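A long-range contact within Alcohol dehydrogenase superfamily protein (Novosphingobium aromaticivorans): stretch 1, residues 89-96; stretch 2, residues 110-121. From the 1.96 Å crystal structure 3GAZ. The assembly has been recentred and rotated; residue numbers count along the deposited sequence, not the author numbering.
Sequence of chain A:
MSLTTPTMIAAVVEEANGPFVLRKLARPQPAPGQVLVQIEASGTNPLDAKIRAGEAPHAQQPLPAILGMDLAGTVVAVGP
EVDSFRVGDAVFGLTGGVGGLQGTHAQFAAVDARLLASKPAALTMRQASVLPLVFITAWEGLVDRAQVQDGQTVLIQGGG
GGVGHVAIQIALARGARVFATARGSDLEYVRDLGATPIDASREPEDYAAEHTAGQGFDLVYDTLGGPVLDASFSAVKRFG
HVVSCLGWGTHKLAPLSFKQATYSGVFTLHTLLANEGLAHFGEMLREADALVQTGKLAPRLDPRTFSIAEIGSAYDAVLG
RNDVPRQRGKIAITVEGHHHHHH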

ATOM      1  N   ASP A  89      15.318   8.189 -22.019  1.00 16.15           N
ATOM      2  CA  ASP A  89      15.503   6.738 -22.022  1.00 15.78           C
ATOM      3  C   ASP A  89      14.186   5.973 -22.092  1.00 16.05           C
ATOM      4  O   ASP A  89      13.261   6.256 -21.338  1.00 15.82           O
ATOM      5  CB  ASP A  89      16.252   6.278 -20.766  1.00 16.42           C
ATOM      6  CG  ASP A  89      17.719   6.658 -20.780  1.00 19.44           C
ATOM      7  OD1 ASP A  89      18.241   7.023 -21.857  1.00 21.83           O
ATOM      8  OD2 ASP A  89      18.351   6.580 -19.710  1.00 18.56           O
ATOM      9  N   ALA A  90      14.107   5.005 -22.999  1.00 14.98           N
ATOM     10  CA  ALA A  90      12.908   4.181 -23.119  1.00 15.77           C
ATOM     11  C   ALA A  90      13.053   3.086 -22.063  1.00 14.45           C
ATOM     12  O   ALA A  90      14.106   2.450 -21.969  1.00 15.88           O
ATOM     13  CB  ALA A  90      12.823   3.564 -24.513  1.00 13.20           C
ATOM     14  N   VAL A  91      12.006   2.863 -21.270  1.00 14.56           N
ATOM     15  CA  VAL A  91      12.056   1.848 -20.218  1.00 13.14           C
ATOM     16  C   VAL A  91      10.778   1.020 -20.093  1.00 13.06           C
ATOM     17  O   VAL A  91       9.763   1.325 -20.717  1.00 12.52           O
ATOM     18  CB  VAL A  91      12.320   2.494 -18.831  1.00 12.85           C
ATOM     19  CG1 VAL A  91      13.650   3.244 -18.835  1.00 13.78           C
ATOM     20  CG2 VAL A  91      11.170   3.428 -18.467  1.00 14.32           C
ATOM     21  N   PHE A  92      10.846  -0.038 -19.288  1.00 12.35           N
ATOM     22  CA  PHE A  92       9.688  -0.887 -19.025  1.00 11.38           C
ATOM     23  C   PHE A  92       9.871  -1.543 -17.660  1.00 12.35           C
ATOM     24  O   PHE A  92      10.996  -1.623 -17.156  1.00 12.19           O
ATOM     25  CB  PHE A  92       9.490  -1.938 -20.141  1.00 11.93           C
ATOM     26  CG  PHE A  92      10.415  -3.138 -20.068  1.00 13.10           C
ATOM     27  CD1 PHE A  92      11.794  -2.986 -19.950  1.00 15.12           C
ATOM     28  CD2 PHE A  92       9.893  -4.429 -20.190  1.00 14.00           C
ATOM     29  CE1 PHE A  92      12.646  -4.103 -19.958  1.00 16.24           C
ATOM     30  CE2 PHE A  92      10.730  -5.551 -20.199  1.00 15.38           C
ATOM     31  CZ  PHE A  92      12.115  -5.385 -20.083  1.00 16.81           C
ATOM     32  N   GLY A  93       8.773  -1.974 -17.045  1.00 10.83           N
ATOM     33  CA  GLY A  93       8.886  -2.618 -15.749  1.00 12.25           C
ATOM     34  C   GLY A  93       7.586  -2.866 -15.013  1.00 12.24           C
ATOM     35  O   GLY A  93       6.521  -2.424 -15.438  1.00 11.68           O
ATOM     36  N   LEU A  94       7.692  -3.607 -13.912  1.00 12.51           N
ATOM     37  CA  LEU A  94       6.567  -3.925 -13.037  1.00 11.86           C
ATOM     38  C   LEU A  94       6.708  -2.849 -11.975  1.00 12.85           C
ATOM     39  O   LEU A  94       7.625  -2.903 -11.156  1.00 12.07           O
ATOM     40  CB  LEU A  94       6.750  -5.316 -12.428  1.00 11.82           C
ATOM     41  CG  LEU A  94       5.813  -5.713 -11.281  1.00 10.32           C
ATOM     42  CD1 LEU A  94       4.369  -5.397 -11.658  1.00 12.10           C
ATOM     43  CD2 LEU A  94       5.993  -7.202 -10.979  1.00 10.70           C
ATOM     44  N   THR A  95       5.798  -1.880 -11.985  1.00 11.24           N
ATOM     45  CA  THR A  95       5.925  -0.745 -11.084  1.00 11.91           C
ATOM     46  C   THR A  95       4.854  -0.423 -10.046  1.00 12.89           C
ATOM     47  O   THR A  95       5.144   0.269  -9.073  1.00 12.32           O
ATOM     48  CB  THR A  95       6.132   0.509 -11.915  1.00 11.38           C
ATOM     49  OG1 THR A  95       4.914   0.796 -12.623  1.00 12.13           O
ATOM     50  CG2 THR A  95       7.259   0.278 -12.951  1.00  8.99           C
ATOM     51  N   GLY A  96       3.621  -0.879 -10.239  1.00 12.02           N
ATOM     52  CA  GLY A  96       2.603  -0.553  -9.255  1.00 11.82           C
ATOM     53  C   GLY A  96       1.306  -1.306  -9.447  1.00 12.76           C
ATOM     54  O   GLY A  96       1.311  -2.452  -9.890  1.00 11.58           O
ATOM     55  N   ALA A 110       5.521   8.128 -11.275  1.00 15.82           N
ATOM     56  CA  ALA A 110       6.802   8.379 -10.617  1.00 16.75           C
ATOM     57  C   ALA A 110       7.215   7.003 -10.101  1.00 18.17           C
ATOM     58  O   ALA A 110       6.537   6.430  -9.245  1.00 18.12           O
ATOM     59  CB  ALA A 110       6.618   9.354  -9.457  1.00 15.05           C
ATOM     60  N   VAL A 111       8.322   6.480 -10.621  1.00 18.07           N
ATOM     61  CA  VAL A 111       8.777   5.141 -10.261  1.00 19.36           C
ATOM     62  C   VAL A 111      10.203   5.045  -9.736  1.00 19.03           C
ATOM     63  O   VAL A 111      11.107   5.717 -10.235  1.00 17.60           O
ATOM     64  CB  VAL A 111       8.676   4.201 -11.483  1.00 20.76           C
ATOM     65  CG1 VAL A 111       9.067   2.780 -11.092  1.00 23.50           C
ATOM     66  CG2 VAL A 111       7.269   4.245 -12.053  1.00 20.68           C
ATOM     67  N   ASP A 112      10.391   4.179  -8.741  1.00 18.13           N
ATOM     68  CA  ASP A 112      11.707   3.942  -8.154  1.00 18.23           C
ATOM     69  C   ASP A 112      12.560   3.357  -9.276  1.00 17.30           C
ATOM     70  O   ASP A 112      12.204   2.329  -9.860  1.00 16.27           O
ATOM     71  CB  ASP A 112      11.595   2.938  -7.003  1.00 18.70           C
ATOM     72  CG  ASP A 112      12.913   2.722  -6.278  1.00 21.73           C
ATOM     73  OD1 ASP A 112      13.924   2.386  -6.935  1.00 19.19           O
ATOM     74  OD2 ASP A 112      12.934   2.881  -5.038  1.00 23.42           O
ATOM     75  N   ALA A 113      13.683   4.010  -9.567  1.00 16.11           N
ATOM     76  CA  ALA A 113      14.579   3.593 -10.641  1.00 18.34           C
ATOM     77  C   ALA A 113      14.948   2.111 -10.622  1.00 17.15           C
ATOM     78  O   ALA A 113      15.121   1.498 -11.675  1.00 18.27           O
ATOM     79  CB  ALA A 113      15.853   4.445 -10.615  1.00 18.52           C
ATOM     80  N   ARG A 114      15.057   1.539  -9.431  1.00 18.73           N
ATOM     81  CA  ARG A 114      15.424   0.131  -9.283  1.00 19.26           C
ATOM     82  C   ARG A 114      14.447  -0.852  -9.923  1.00 18.35           C
ATOM     83  O   ARG A 114      14.822  -1.979 -10.256  1.00 17.88           O
ATOM     84  CB  ARG A 114      15.583  -0.202  -7.803  1.00 19.71           C
ATOM     85  CG  ARG A 114      16.760   0.502  -7.139  1.00 21.75           C
ATOM     86  CD  ARG A 114      16.777   0.239  -5.646  1.00 21.65           C
ATOM     87  NE  ARG A 114      15.710   0.959  -4.958  1.00 23.69           N
ATOM     88  CZ  ARG A 114      15.493   0.900  -3.649  1.00 23.35           C
ATOM     89  NH1 ARG A 114      16.268   0.147  -2.878  1.00 24.35           N
ATOM     90  NH2 ARG A 114      14.510   1.606  -3.107  1.00 23.45           N
ATOM     91  N   LEU A 115      13.199  -0.425 -10.091  1.00 16.87           N
ATOM     92  CA  LEU A 115      12.168  -1.267 -10.683  1.00 17.07           C
ATOM     93  C   LEU A 115      12.197  -1.246 -12.211  1.00 19.28           C
ATOM     94  O   LEU A 115      11.561  -2.079 -12.865  1.00 19.68           O
ATOM     95  CB  LEU A 115      10.786  -0.805 -10.217  1.00 16.77           C
ATOM     96  CG  LEU A 115      10.447  -0.931  -8.729  1.00 18.31           C
ATOM     97  CD1 LEU A 115       9.081  -0.302  -8.457  1.00 15.53           C
ATOM     98  CD2 LEU A 115      10.454  -2.396  -8.326  1.00 13.20           C
ATOM     99  N   LEU A 116      12.938  -0.298 -12.773  1.00 18.69           N
ATOM    100  CA  LEU A 116      13.019  -0.142 -14.219  1.00 16.83           C
ATOM    101  C   LEU A 116      14.254  -0.707 -14.900  1.00 16.51           C
ATOM    102  O   LEU A 116      15.302  -0.892 -14.284  1.00 13.46           O
ATOM    103  CB  LEU A 116      12.909   1.341 -14.577  1.00 17.71           C
ATOM    104  CG  LEU A 116      11.573   2.014 -14.263  1.00 17.85           C
ATOM    105  CD1 LEU A 116      11.712   3.513 -14.428  1.00 15.48           C
ATOM    106  CD2 LEU A 116      10.491   1.454 -15.179  1.00 15.91           C
ATOM    107  N   ALA A 117      14.104  -0.963 -16.195  1.00 16.16           N
ATOM    108  CA  ALA A 117      15.176  -1.469 -17.039  1.00 16.46           C
ATOM    109  C   ALA A 117      14.922  -0.895 -18.428  1.00 17.07           C
ATOM    110  O   ALA A 117      13.767  -0.685 -18.818  1.00 15.85           O
ATOM    111  CB  ALA A 117      15.148  -2.991 -17.087  1.00 18.08           C
ATOM    112  N   SER A 118      15.992  -0.632 -19.170  1.00 15.63           N
ATOM    113  CA  SER A 118      15.846  -0.087 -20.511  1.00 17.31           C
ATOM    114  C   SER A 118      14.957  -1.015 -21.323  1.00 17.71           C
ATOM    115  O   SER A 118      15.038  -2.239 -21.193  1.00 19.57           O
ATOM    116  CB  SER A 118      17.214   0.046 -21.188  1.00 19.64           C
ATOM    117  OG  SER A 118      18.022   0.996 -20.514  1.00 21.91           O
ATOM    118  N   LYS A 119      14.098  -0.432 -22.151  1.00 18.26           N
ATOM    119  CA  LYS A 119      13.206  -1.225 -22.982  1.00 18.36           C
ATOM    120  C   LYS A 119      14.001  -1.932 -24.072  1.00 18.78           C
ATOM    121  O   LYS A 119      14.886  -1.338 -24.682  1.00 19.30           O
ATOM    122  CB  LYS A 119      12.150  -0.335 -23.639  1.00 18.37           C
ATOM    123  CG  LYS A 119      11.164  -1.115 -24.515  1.00 19.38           C
ATOM    124  CD  LYS A 119      10.181  -0.206 -25.234  1.00 19.62           C
ATOM    125  CE  LYS A 119      10.848   0.547 -26.371  1.00 22.55           C
ATOM    126  NZ  LYS A 119      11.403  -0.383 -27.395  1.00 19.67           N
ATOM    127  N   PRO A 120      13.709  -3.221 -24.314  1.00 18.68           N
ATOM    128  CA  PRO A 120      14.419  -3.968 -25.353  1.00 19.58           C
ATOM    129  C   PRO A 120      14.214  -3.229 -26.671  1.00 19.86           C
ATOM    130  O   PRO A 120      13.081  -2.917 -27.044  1.00 20.25           O
ATOM    131  CB  PRO A 120      13.723  -5.326 -25.331  1.00 17.53           C
ATOM    132  CG  PRO A 120      13.384  -5.486 -23.881  1.00 18.72           C
ATOM    133  CD  PRO A 120      12.855  -4.114 -23.511  1.00 16.96           C
ATOM    134  N   ALA A 121      15.308  -2.945 -27.367  1.00 19.57           N
ATOM    135  CA  ALA A 121      15.247  -2.213 -28.628  1.00 19.33           C
ATOM    136  C   ALA A 121      14.336  -2.818 -29.691  1.00 18.89           C
ATOM    137  O   ALA A 121      13.675  -2.092 -30.436  1.00 19.70           O
ATOM    138  CB  ALA A 121      16.663  -2.049 -29.198  1.00 19.88           C
TER
HETATM  139  O   HOH W   1      16.805   3.042 -22.022  1.00 26.38           O
HETATM  140  O   HOH W   2       9.859  -4.071 -12.304  1.00 11.03           O

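Two short strands, 90-94 and the one that includes A117 and S118, run antiparallel with a marked twist, their N-to-C directions 143° apart, and together the two stretches bury 605 Å² of surface. Main-chain hydrogen bonds carry most of the polar pairing. The shortest is from K119 N to A90 O, 2.9 Å and nearly straight at 169°. Two residues on, F92 pairs with A117 in both directions: F92 N donates to A117 O at 3.0 Å, while A117 N reaches F92 O at 3.3 Å in a weaker bond. The ladder is thus tightest near A90 and slackens toward the far end of strand 90-94.

Where V91 faces S118, the backbones come closer, 4.3 Å from CA to CA, as expected of a non-hydrogen-bonded antiparallel pair. Here alpha hydrogens turn inward and supplement the ladder: V91 CA lies 3.4 Å from A117 O, and S118 CA lies 3.4 Å from A90 O. Each of these carbonyls therefore receives a CA-H contact besides its N-H bond. A90 O also accepts from water 1, 2.8 Å away, which in turn lies 2.8 Å from S118 OG. A serine suits this exposed position: its CB points away from strand 90-94, and its hydroxyl meets solvent that bridges back to the same carbonyl.

Beyond F92 direct pairing gives way to water. Water 2 accepts from L94 N at 2.7 Å and donates to L115 O at 2.7 Å, so a buried amide and a carbonyl are satisfied across a gap the strands do not close. G93 fits beside this gap because it has no side chain: a CB in the ideal position would sit 2.7 Å from L115 O, a clash, and 3.3 Å from L116 CD2. Within the second stretch, the turn leading into its strand satisfies its own amides, with L115 N bonded to D112 O at 2.9 Å and L116 N to A113 O at 3.0 Å.

The side chains fill the remaining space with apolar contacts. F92, with chi1 in the p well, brings its ring back over the second stretch. P120 CD lies over one face, 3.8 Å from the F92 ring centroid and 20° off the normal, a CH-pi contact. The small A117 shares the F92 side of the sheet, and its CB packs 4.0 Å from F92 CE1. A flat aromatic thus finds both a methyl and a proline methylene within reach.

V91 packs by a different route, with its CG2 3.9 Å from L116 CD2. The leucine's CB points sideways, but the end of its side chain comes nearer. T95 extends this apolar patch through its methyl: T95 CG2 lies 3.6 Å from V111 CG1 and 4.1 Å from L116 CD2. Nearby, L115 CD1 approaches T95 O at 4.0 Å. Branched aliphatic side chains suit this buried end, where no polar side-chain atom pairs across the stretches.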